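Local coordinates for protein fusolin (Anomala cuprea entomopoxvirus, PDB 4YN1) that forms the crystalline spindles of an insect poxvirus that enhance virulence, and probably binds or oxidatively cleaves chitin, at residues 82-87 against 165-170; 136-141 against 147-152; 194-199 against 213-218. All blocks are in the same frame, centred on the assembly; numbering follows the deposited sequence.

Contact 1 of 3, residues 82-87 against 165-170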
loop_
_atom_site.group_PDB
_atom_site.type_symbol
_atom_site.label_atom_id
_atom_site.label_comp_id
_atom_site.label_asym_id
_atom_site.label_seq_id
_atom_site.Cartn_x
_atom_site.Cartn_y
_atom_site.Cartn_z
ATOM N N TRP A 82 -10.357 11.038 15.353
ATOM C CA TRP A 82 -9.204 11.915 15.528
ATOM C C TRP A 82 -8.164 11.621 14.409
ATOM O O TRP A 82 -7.632 12.540 13.797
ATOM C CB TRP A 82 -8.559 11.711 16.920
ATOM C CG TRP A 82 -7.277 12.464 17.100
ATOM C CD1 TRP A 82 -6.016 11.955 17.085
ATOM C CD2 TRP A 82 -7.136 13.879 17.267
ATOM N NE1 TRP A 82 -5.096 12.959 17.242
ATOM C CE2 TRP A 82 -5.754 14.155 17.342
ATOM C CE3 TRP A 82 -8.048 14.937 17.434
ATOM C CZ2 TRP A 82 -5.261 15.444 17.572
ATOM C CZ3 TRP A 82 -7.556 16.211 17.680
ATOM C CH2 TRP A 82 -6.178 16.460 17.710
ATOM N N ILE A 83 -7.917 10.355 14.132
ATOM C CA ILE A 83 -6.952 9.959 13.070
ATOM C C ILE A 83 -7.408 10.486 11.698
ATOM O O ILE A 83 -6.670 11.185 10.999
ATOM C CB ILE A 83 -6.787 8.419 13.068
ATOM C CG1 ILE A 83 -6.156 7.923 14.408
ATOM C CG2 ILE A 83 -6.006 7.905 11.828
ATOM C CD1 ILE A 83 -4.862 8.500 14.779
ATOM N N LYS A 84 -8.647 10.172 11.358
ATOM C CA LYS A 84 -9.257 10.548 10.077
ATOM C C LYS A 84 -9.270 12.024 9.821
ATOM O O LYS A 84 -9.133 12.434 8.678
ATOM C CB LYS A 84 -10.707 10.072 10.030
ATOM C CG LYS A 84 -10.889 8.579 9.948
ATOM C CD LYS A 84 -12.362 8.255 9.725
ATOM C CE LYS A 84 -12.607 6.789 9.874
ATOM N NZ LYS A 84 -14.026 6.411 9.571
ATOM N N GLU A 85 -9.513 12.832 10.852
ATOM C CA GLU A 85 -9.695 14.258 10.651
ATOM C C GLU A 85 -8.460 15.095 10.905
ATOM O O GLU A 85 -8.326 16.148 10.296
ATOM C CB GLU A 85 -10.891 14.737 11.509
ATOM C CG GLU A 85 -12.181 13.929 11.323
ATOM C CD GLU A 85 -12.978 14.107 10.044
ATOM O OE1 GLU A 85 -13.992 13.388 9.881
ATOM O OE2 GLU A 85 -12.576 14.926 9.187
ATOM N N GLN A 86 -7.558 14.659 11.777
ATOM C CA GLN A 86 -6.373 15.448 12.109
ATOM C C GLN A 86 -5.020 14.793 11.861
ATOM O O GLN A 86 -4.037 15.516 11.726
ATOM C CB GLN A 86 -6.423 15.800 13.601
ATOM C CG GLN A 86 -7.697 16.525 14.050
ATOM C CD GLN A 86 -7.847 17.902 13.445
ATOM O OE1 GLN A 86 -6.865 18.616 13.219
ATOM N NE2 GLN A 86 -9.085 18.322 13.194
ATOM N N VAL A 87 -4.919 13.467 11.888
ATOM C CA VAL A 87 -3.600 12.824 11.813
ATOM C C VAL A 87 -3.252 12.391 10.418
ATOM O O VAL A 87 -2.218 12.837 9.903
ATOM C CB VAL A 87 -3.510 11.702 12.848
ATOM C CG1 VAL A 87 -2.093 11.144 12.944
ATOM C CG2 VAL A 87 -3.974 12.228 14.215
ATOM N N VAL A 165 -7.157 6.628 -2.177
ATOM C CA VAL A 165 -7.496 5.858 -0.982
ATOM C C VAL A 165 -7.849 6.920 0.091
ATOM O O VAL A 165 -7.033 7.789 0.366
ATOM C CB VAL A 165 -6.294 4.992 -0.545
ATOM C CG1 VAL A 165 -6.517 4.393 0.823
ATOM C CG2 VAL A 165 -6.017 3.903 -1.568
ATOM N N THR A 166 -9.075 6.903 0.622
ATOM C CA THR A 166 -9.518 7.887 1.623
ATOM C C THR A 166 -10.374 7.144 2.638
ATOM O O THR A 166 -10.898 6.063 2.335
ATOM C CB THR A 166 -10.330 9.042 0.951
ATOM O OG1 THR A 166 -11.518 8.478 0.383
ATOM C CG2 THR A 166 -9.580 9.716 -0.135
ATOM N N TRP A 167 -10.480 7.685 3.850
ATOM C CA TRP A 167 -11.183 6.991 4.939
ATOM C C TRP A 167 -12.657 6.605 4.663
ATOM O O TRP A 167 -13.043 5.456 4.921
ATOM C CB TRP A 167 -11.046 7.756 6.250
ATOM C CG TRP A 167 -9.640 7.786 6.749
ATOM C CD1 TRP A 167 -8.773 8.846 6.722
ATOM C CD2 TRP A 167 -8.924 6.691 7.330
ATOM N NE1 TRP A 167 -7.596 8.499 7.321
ATOM C CE2 TRP A 167 -7.669 7.188 7.734
ATOM C CE3 TRP A 167 -9.283 5.392 7.703
ATOM C CZ2 TRP A 167 -6.729 6.386 8.388
ATOM C CZ3 TRP A 167 -8.350 4.597 8.356
ATOM C CH2 TRP A 167 -7.081 5.090 8.665
ATOM N N PRO A 168 -13.469 7.450 4.018
ATOM C CA PRO A 168 -14.844 7.000 3.678
ATOM C C PRO A 168 -14.907 5.859 2.652
ATOM O O PRO A 168 -15.983 5.278 2.459
ATOM C CB PRO A 168 -15.531 8.255 3.164
ATOM C CG PRO A 168 -14.532 9.310 3.130
ATOM C CD PRO A 168 -13.221 8.838 3.601
ATOM N N LEU A 169 -13.767 5.509 1.990
ATOM C CA LEU A 169 -13.728 4.380 1.070
ATOM C C LEU A 169 -13.072 3.165 1.704
ATOM O O LEU A 169 -12.787 2.204 0.980
ATOM C CB LEU A 169 -12.989 4.761 -0.224
ATOM C CG LEU A 169 -13.539 5.921 -1.009
ATOM C CD1 LEU A 169 -12.787 6.069 -2.346
ATOM C CD2 LEU A 169 -15.032 5.745 -1.238
ATOM N N LEU A 170 -12.856 3.169 3.032
ATOM C CA LEU A 170 -12.193 2.056 3.754
ATOM C C LEU A 170 -13.113 1.454 4.793
ATOM O O LEU A 170 -13.929 2.154 5.376
ATOM C CB LEU A 170 -10.914 2.565 4.434
ATOM C CG LEU A 170 -9.725 2.892 3.538
ATOM C CD1 LEU A 170 -8.671 3.596 4.339
ATOM C CD2 LEU A 170 -9.158 1.661 2.903
HETATM O O HOH W 1 -13.223 4.561 7.615
#
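Both Lys84 and Trp167 set CG anti to the carbonyl carbon (chi1 -69° and -66°), which brings the lysine chain over the indole; the lysine then runs extended beyond CG, slanting across the tryptophan. The contact joins the last turns of helix 80-87 to a short 3-10 turn in the loop between strands 147-154 and 170-176, beside the beta-sandwich core expected of this monooxygenase family. Lys84 CG stands over one face of the indole in a CH-pi contact, 3.7 Å from the centroid of the five-membered ring and 18° off its normal. Further along the aliphatic chain, Lys84 CD lies 3.7 Å from Trp167 CB, carrying the amine past the ring toward the backbone of the turn. At the far end of the indole, Ile83 CG2 touches Trp167 CZ2 at 3.8 Å, approaching obliquely, while the tip of the isoleucine leads away toward Arg214. Two successive helix residues thus grip both rings of one buried tryptophan. The indole N-H is satisfied just past the helix, where Trp167 NE1 donates to Val88 O, and further ring partners are Tyr152 and Tyr212, both edge-to-face. The polar end of the lysine is tied to the turn through a single water, which accepts from Lys84 NZ at 2.8 Å and donates to Trp167 O at 2.8 Å.

Contact 2 of 3, residues 136-141 against 147-152. With NAG (2-acetamido-2-deoxy-beta-D-glucopyranose), chain B.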
loop_
_atom_site.group_PDB
_atom_site.type_symbol
_atom_site.label_atom_id
_atom_site.label_comp_id
_atom_site.label_asym_id
_atom_site.label_seq_id
_atom_site.Cartn_x
_atom_site.Cartn_y
_atom_site.Cartn_z
ATOM N N LEU A 136 -1.154 -12.035 6.630
ATOM C CA LEU A 136 -0.377 -10.842 6.331
ATOM C C LEU A 136 0.931 -10.892 7.108
ATOM O O LEU A 136 0.923 -11.249 8.282
ATOM C CB LEU A 136 -1.193 -9.605 6.721
ATOM C CG LEU A 136 -0.614 -8.236 6.382
ATOM C CD1 LEU A 136 -1.649 -7.331 5.747
ATOM C CD2 LEU A 136 -0.036 -7.570 7.568
ATOM N N GLU A 137 2.042 -10.527 6.481
ATOM C CA GLU A 137 3.303 -10.435 7.223
ATOM C C GLU A 137 3.724 -8.985 7.257
ATOM O O GLU A 137 3.886 -8.360 6.208
ATOM C CB GLU A 137 4.384 -11.295 6.567
ATOM C CG GLU A 137 5.697 -11.372 7.358
ATOM C CD GLU A 137 6.851 -11.992 6.598
ATOM O OE1 GLU A 137 7.204 -11.427 5.543
ATOM O OE2 GLU A 137 7.449 -12.989 7.068
ATOM N N PHE A 138 3.981 -8.468 8.445
ATOM C CA PHE A 138 4.479 -7.113 8.632
ATOM C C PHE A 138 5.908 -7.260 9.145
ATOM O O PHE A 138 6.171 -8.027 10.083
ATOM C CB PHE A 138 3.595 -6.327 9.606
ATOM C CG PHE A 138 4.002 -4.890 9.702
ATOM C CD1 PHE A 138 4.978 -4.488 10.601
ATOM C CD2 PHE A 138 3.394 -3.923 8.916
ATOM C CE1 PHE A 138 5.362 -3.158 10.683
ATOM C CE2 PHE A 138 3.838 -2.611 8.948
ATOM C CZ PHE A 138 4.773 -2.219 9.872
ATOM N N CYS A 139 6.821 -6.538 8.496
ATOM C CA CYS A 139 8.261 -6.607 8.709
ATOM C C CYS A 139 8.727 -5.400 9.568
ATOM O O CYS A 139 8.820 -4.287 9.070
ATOM C CB CYS A 139 8.921 -6.645 7.340
ATOM S SG CYS A 139 10.717 -6.827 7.367
ATOM N N PRO A 140 8.892 -5.570 10.889
ATOM C CA PRO A 140 9.296 -4.443 11.746
ATOM C C PRO A 140 10.809 -4.218 11.645
ATOM O O PRO A 140 11.595 -5.187 11.677
ATOM C CB PRO A 140 8.891 -4.923 13.127
ATOM C CG PRO A 140 9.099 -6.371 13.069
ATOM C CD PRO A 140 8.831 -6.806 11.672
ATOM N N THR A 141 11.232 -2.974 11.495
ATOM C CA THR A 141 12.667 -2.628 11.503
ATOM C C THR A 141 13.110 -2.080 12.861
ATOM O O THR A 141 14.283 -1.797 13.049
ATOM C CB THR A 141 13.027 -1.735 10.335
ATOM O OG1 THR A 141 12.320 -0.513 10.424
ATOM C CG2 THR A 141 12.692 -2.383 9.008
ATOM N N SER A 147 1.848 -2.035 21.213
ATOM C CA SER A 147 1.291 -1.526 19.971
ATOM C C SER A 147 0.185 -2.438 19.510
ATOM O O SER A 147 0.016 -3.538 20.054
ATOM C CB SER A 147 2.390 -1.452 18.901
ATOM O OG SER A 147 2.762 -2.771 18.528
ATOM N N TYR A 148 -0.542 -2.017 18.467
ATOM C CA TYR A 148 -1.615 -2.813 17.904
ATOM C C TYR A 148 -1.758 -2.535 16.423
ATOM O O TYR A 148 -1.185 -1.579 15.917
ATOM C CB TYR A 148 -2.951 -2.629 18.652
ATOM C CG TYR A 148 -3.558 -1.253 18.492
ATOM C CD1 TYR A 148 -2.991 -0.148 19.108
ATOM C CD2 TYR A 148 -4.714 -1.057 17.738
ATOM C CE1 TYR A 148 -3.587 1.099 19.050
ATOM C CE2 TYR A 148 -5.264 0.217 17.584
ATOM C CZ TYR A 148 -4.713 1.289 18.275
ATOM O OH TYR A 148 -5.169 2.571 18.152
ATOM N N PHE A 149 -2.428 -3.419 15.741
ATOM C CA PHE A 149 -2.643 -3.331 14.293
ATOM C C PHE A 149 -4.105 -3.198 13.966
ATOM O O PHE A 149 -4.923 -3.951 14.502
ATOM C CB PHE A 149 -2.158 -4.603 13.582
ATOM C CG PHE A 149 -0.661 -4.710 13.451
ATOM C CD1 PHE A 149 0.095 -5.282 14.455
ATOM C CD2 PHE A 149 -0.005 -4.177 12.353
ATOM C CE1 PHE A 149 1.484 -5.382 14.340
ATOM C CE2 PHE A 149 1.389 -4.264 12.237
ATOM C CZ PHE A 149 2.122 -4.906 13.210
ATOM N N GLU A 150 -4.409 -2.336 12.998
ATOM C CA GLU A 150 -5.700 -2.242 12.361
ATOM C C GLU A 150 -5.492 -2.451 10.861
ATOM O O GLU A 150 -4.508 -1.947 10.306
ATOM C CB GLU A 150 -6.318 -0.849 12.571
ATOM C CG GLU A 150 -6.785 -0.661 14.004
ATOM C CD GLU A 150 -7.364 0.703 14.316
ATOM O OE1 GLU A 150 -7.264 1.610 13.459
ATOM O OE2 GLU A 150 -7.851 0.894 15.454
ATOM N N VAL A 151 -6.373 -3.222 10.233
ATOM C CA VAL A 151 -6.323 -3.435 8.800
ATOM C C VAL A 151 -7.646 -3.077 8.186
ATOM O O VAL A 151 -8.693 -3.469 8.691
ATOM C CB VAL A 151 -5.900 -4.853 8.405
ATOM C CG1 VAL A 151 -5.681 -4.933 6.902
ATOM C CG2 VAL A 151 -4.631 -5.283 9.156
ATOM N N TYR A 152 -7.591 -2.299 7.111
ATOM C CA TYR A 152 -8.781 -1.869 6.393
ATOM C C TYR A 152 -8.691 -2.347 4.982
ATOM O O TYR A 152 -7.590 -2.546 4.483
ATOM C CB TYR A 152 -8.885 -0.350 6.367
ATOM C CG TYR A 152 -8.940 0.288 7.733
ATOM C CD1 TYR A 152 -7.778 0.509 8.470
ATOM C CD2 TYR A 152 -10.148 0.719 8.275
ATOM C CE1 TYR A 152 -7.830 1.037 9.760
ATOM C CE2 TYR A 152 -10.210 1.269 9.553
ATOM C CZ TYR A 152 -9.052 1.405 10.302
ATOM O OH TYR A 152 -9.133 1.916 11.576
HETATM C C1 NAG B . -9.718 -1.127 17.883
HETATM C C2 NAG B . -10.659 0.069 17.770
HETATM C C3 NAG B . -10.374 1.016 18.937
HETATM C C4 NAG B . -10.499 0.276 20.262
HETATM C C5 NAG B . -9.608 -0.964 20.245
HETATM C C6 NAG B . -9.735 -1.830 21.480
HETATM C C7 NAG B . -11.407 1.052 15.661
HETATM C C8 NAG B . -10.983 1.694 14.372
HETATM N N2 NAG B . -10.431 0.742 16.503
HETATM O O3 NAG B . -11.260 2.135 18.883
HETATM O O4 NAG B . -10.083 1.118 21.329
HETATM O O5 NAG B . -9.985 -1.783 19.128
HETATM O O6 NAG B . -11.083 -2.234 21.694
HETATM O O7 NAG B . -12.585 0.840 15.929
#
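The aromatic core between two facing beta-sheets holds this contact, and the outer side of one of its strands reaches a glycan pocket. Phe149 directs the edge of its ring at the face of Phe138 in a T-shaped pair, with centroids 5.2 Å apart and planes at 67°. The atom that comes nearest is Phe149 CE2, poised over the rim of the Phe138 ring 3.7 Å from Phe138 CG; Phe149 CZ follows beside it, 3.9 Å from Phe138 CD1. With its CG anti to the backbone N (chi1 -174°), Phe138 reaches inward from strand 131-140, whereas Phe149 comes from strand 147-154 with CG anti to the carbonyl carbon. These strands belong to different sheets, joined in sequence by a short connection, and the two phenyl rings lie in the interior of the sandwich characteristic of the family. Trp215 stacks on Phe149 and also meets Phe138. On the other side of strand 147-154, Glu150 faces the sugar: Glu150 OE2 accepts from NAG N2 at 2.8 Å, with an N-H...O angle of 160°. The second carboxylate oxygen, Glu150 OE1, takes the hydroxyl of Tyr152, Tyr152 OH, at 2.7 Å from above the carboxylate plane and is also salt-bridged to Arg214. With both oxygens engaged, the carboxylate is probably restrained in rotation, and Arg214 would be expected to favour the charged form of Glu150. The acetyl methyl of the sugar, NAG C8, lies 3.4 Å from Tyr152 OH.

Contact 3 of 3, residues 194-199 against 213-218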
loop_
_atom_site.group_PDB
_atom_site.type_symbol
_atom_site.label_atom_id
_atom_site.label_comp_id
_atom_site.label_asym_id
_atom_site.label_seq_id
_atom_site.Cartn_x
_atom_site.Cartn_y
_atom_site.Cartn_z
ATOM N N ARG A 194 12.482 -11.482 13.184
ATOM C CA ARG A 194 11.147 -11.624 13.763
ATOM C C ARG A 194 10.173 -10.724 13.015
ATOM O O ARG A 194 10.548 -9.669 12.509
ATOM C CB ARG A 194 11.142 -11.225 15.231
ATOM C CG ARG A 194 11.984 -12.158 16.082
ATOM C CD ARG A 194 12.156 -11.693 17.500
ATOM N NE ARG A 194 12.983 -12.685 18.189
ATOM C CZ ARG A 194 14.308 -12.778 18.102
ATOM N NH1 ARG A 194 15.005 -11.865 17.433
ATOM N NH2 ARG A 194 14.954 -13.761 18.729
ATOM N N VAL A 195 8.934 -11.151 12.948
ATOM C CA VAL A 195 7.881 -10.456 12.207
ATOM C C VAL A 195 6.596 -10.472 12.989
ATOM O O VAL A 195 6.475 -11.194 13.971
ATOM C CB VAL A 195 7.659 -11.148 10.827
ATOM C CG1 VAL A 195 8.859 -10.999 9.902
ATOM C CG2 VAL A 195 7.254 -12.594 10.984
ATOM N N TYR A 196 5.592 -9.757 12.490
ATOM C CA TYR A 196 4.220 -9.823 13.001
ATOM C C TYR A 196 3.379 -10.427 11.891
ATOM O O TYR A 196 3.303 -9.844 10.792
ATOM C CB TYR A 196 3.654 -8.450 13.339
ATOM C CG TYR A 196 4.356 -7.749 14.478
ATOM C CD1 TYR A 196 4.080 -8.076 15.802
ATOM C CD2 TYR A 196 5.321 -6.779 14.235
ATOM C CE1 TYR A 196 4.734 -7.439 16.856
ATOM C CE2 TYR A 196 5.977 -6.139 15.279
ATOM C CZ TYR A 196 5.651 -6.446 16.589
ATOM O OH TYR A 196 6.280 -5.791 17.604
ATOM N N ARG A 197 2.826 -11.619 12.122
ATOM C CA ARG A 197 1.951 -12.271 11.173
ATOM C C ARG A 197 0.546 -12.250 11.736
ATOM O O ARG A 197 0.354 -12.473 12.925
ATOM C CB ARG A 197 2.368 -13.709 10.836
ATOM C CG ARG A 197 3.694 -13.792 10.076
ATOM C CD ARG A 197 3.967 -15.193 9.499
ATOM N NE ARG A 197 4.002 -16.187 10.563
ATOM C CZ ARG A 197 5.086 -16.618 11.206
ATOM N NH1 ARG A 197 6.298 -16.215 10.834
ATOM N NH2 ARG A 197 4.968 -17.466 12.211
ATOM N N MET A 198 -0.436 -11.952 10.906
ATOM C CA MET A 198 -1.828 -11.893 11.376
ATOM C C MET A 198 -2.736 -12.383 10.258
ATOM O O MET A 198 -2.472 -12.129 9.083
ATOM C CB MET A 198 -2.202 -10.463 11.858
ATOM C CG MET A 198 -2.145 -9.409 10.779
ATOM S SD MET A 198 -1.648 -7.765 11.264
ATOM C CE MET A 198 0.200 -7.994 11.324
ATOM N N ILE A 199 -3.775 -13.126 10.611
ATOM C CA ILE A 199 -4.727 -13.626 9.629
ATOM C C ILE A 199 -5.767 -12.561 9.433
ATOM O O ILE A 199 -6.535 -12.272 10.350
ATOM C CB ILE A 199 -5.397 -14.984 10.030
ATOM C CG1 ILE A 199 -4.336 -16.077 10.360
ATOM C CG2 ILE A 199 -6.345 -15.456 8.906
ATOM C CD1 ILE A 199 -3.392 -16.342 9.307
ATOM N N VAL A 213 -2.912 -0.884 6.032
ATOM C CA VAL A 213 -2.410 -1.404 7.295
ATOM C C VAL A 213 -1.929 -0.273 8.178
ATOM O O VAL A 213 -1.077 0.526 7.772
ATOM C CB VAL A 213 -1.301 -2.430 7.053
ATOM C CG1 VAL A 213 -0.748 -2.947 8.388
ATOM C CG2 VAL A 213 -1.801 -3.592 6.180
ATOM N N ARG A 214 -2.394 -0.287 9.428
ATOM C CA ARG A 214 -2.022 0.696 10.417
ATOM C C ARG A 214 -1.380 -0.042 11.597
ATOM O O ARG A 214 -2.008 -0.929 12.175
ATOM C CB ARG A 214 -3.257 1.462 10.880
ATOM C CG ARG A 214 -2.983 2.452 12.021
ATOM C CD ARG A 214 -4.277 3.095 12.481
ATOM N NE ARG A 214 -4.001 4.092 13.505
ATOM C CZ ARG A 214 -4.730 4.345 14.588
ATOM N NH1 ARG A 214 -5.888 3.739 14.777
ATOM N NH2 ARG A 214 -4.334 5.256 15.455
ATOM N N TRP A 215 -0.138 0.318 11.937
ATOM C CA TRP A 215 0.552 -0.231 13.111
ATOM C C TRP A 215 0.668 0.945 14.063
ATOM O O TRP A 215 1.442 1.850 13.795
ATOM C CB TRP A 215 1.962 -0.732 12.750
ATOM C CG TRP A 215 2.683 -1.361 13.901
ATOM C CD1 TRP A 215 2.126 -2.047 14.939
ATOM C CD2 TRP A 215 4.100 -1.560 14.005
ATOM N NE1 TRP A 215 3.114 -2.602 15.720
ATOM C CE2 TRP A 215 4.334 -2.302 15.180
ATOM C CE3 TRP A 215 5.204 -1.078 13.287
ATOM C CZ2 TRP A 215 5.625 -2.691 15.581
ATOM C CZ3 TRP A 215 6.471 -1.520 13.657
ATOM C CH2 TRP A 215 6.672 -2.253 14.828
ATOM N N GLN A 216 -0.093 0.935 15.172
ATOM C CA GLN A 216 -0.142 2.069 16.082
ATOM C C GLN A 216 0.561 1.770 17.402
ATOM O O GLN A 216 0.213 0.796 18.055
ATOM C CB GLN A 216 -1.623 2.393 16.332
ATOM C CG GLN A 216 -1.905 3.563 17.288
ATOM C CD GLN A 216 -1.256 4.862 16.858
ATOM O OE1 GLN A 216 -1.509 5.405 15.781
ATOM N NE2 GLN A 216 -0.431 5.440 17.685
ATOM N N ARG A 217 1.463 2.625 17.816
ATOM C CA ARG A 217 2.120 2.490 19.119
ATOM C C ARG A 217 1.162 2.961 20.207
ATOM O O ARG A 217 0.532 4.019 20.061
ATOM C CB ARG A 217 3.397 3.312 19.172
ATOM C CG ARG A 217 4.470 2.673 18.312
ATOM C CD ARG A 217 5.589 3.627 17.973
ATOM N NE ARG A 217 6.357 4.041 19.144
ATOM C CZ ARG A 217 7.524 4.679 19.101
ATOM N NH1 ARG A 217 8.082 4.988 17.935
ATOM N NH2 ARG A 217 8.151 5.002 20.226
ATOM N N ILE A 218 1.079 2.194 21.302
ATOM C CA ILE A 218 0.211 2.523 22.448
ATOM C C ILE A 218 1.119 3.319 23.308
ATOM O O ILE A 218 1.880 2.764 24.103
ATOM C CB ILE A 218 -0.363 1.278 23.138
ATOM C CG1 ILE A 218 -1.269 0.540 22.203
ATOM C CG2 ILE A 218 -1.129 1.647 24.464
ATOM C CD1 ILE A 218 -1.577 -0.811 22.583
#
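Strands 194-203 and 209-217 lie in opposing sheets of the beta-sandwich, and Tyr196 and Trp215 bridge the gap between them. The side chains cross at about a right angle, and their rings meet obliquely, planes at 57°, with the centroids of the tyrosine ring and the indole six-membered ring 5.3 Å apart. Contact is concentrated at Tyr196 CE2, which comes to 3.5 Å from Trp215 CZ2; Tyr196 OH lies 3.8 Å from that same carbon, Trp215 CZ2. Trp215 sends its indole inward with CG opposite the backbone N (chi1 -177°), bringing the benzo carbon CZ2 to the tyrosine. On the face of strand 209-217 turned from the sandwich interior, Gln216 OE1 accepts from Arg214 NH2 at 2.8 Å, the donor lying above the carbonyl plane, and Gln216 NE2 donates to Arg217 O at 2.9 Å. The Tyr196-Trp215 pair itself meets chiefly through ring carbons, its polar atoms being bonded to Glu145 and Ser147: the bond from Trp215 NE1 to Ser147 probably helps fix the turn of the indole, while the one between Tyr196 OH and Glu145 satisfies the tyrosine hydroxyl and holds its position.

In the fold
Contacts 2 and 3 are one core seen through different strands: their centres are 2 Å apart, strands 131-140 and 194-203 are neighbours in one sheet, and 147-154 and 209-217 are neighbours in the other. Phe138 N and Tyr196 O probably hydrogen-bond at 2.8 Å. Contact 1 lies about 18 Å from contact 2 and 19 Å from contact 3, centre to centre, where a helix packs beside the second sheet. Along the chain, contact 2 is nested inside the loop closed by contact 1, and contact 3 follows. Trp167 touches Tyr152 and Ile83 touches Arg214; through these contacts the helix and the loop pack against the strands that carry Glu150 and Tyr152 of the glycan pocket and their neighbour Arg214.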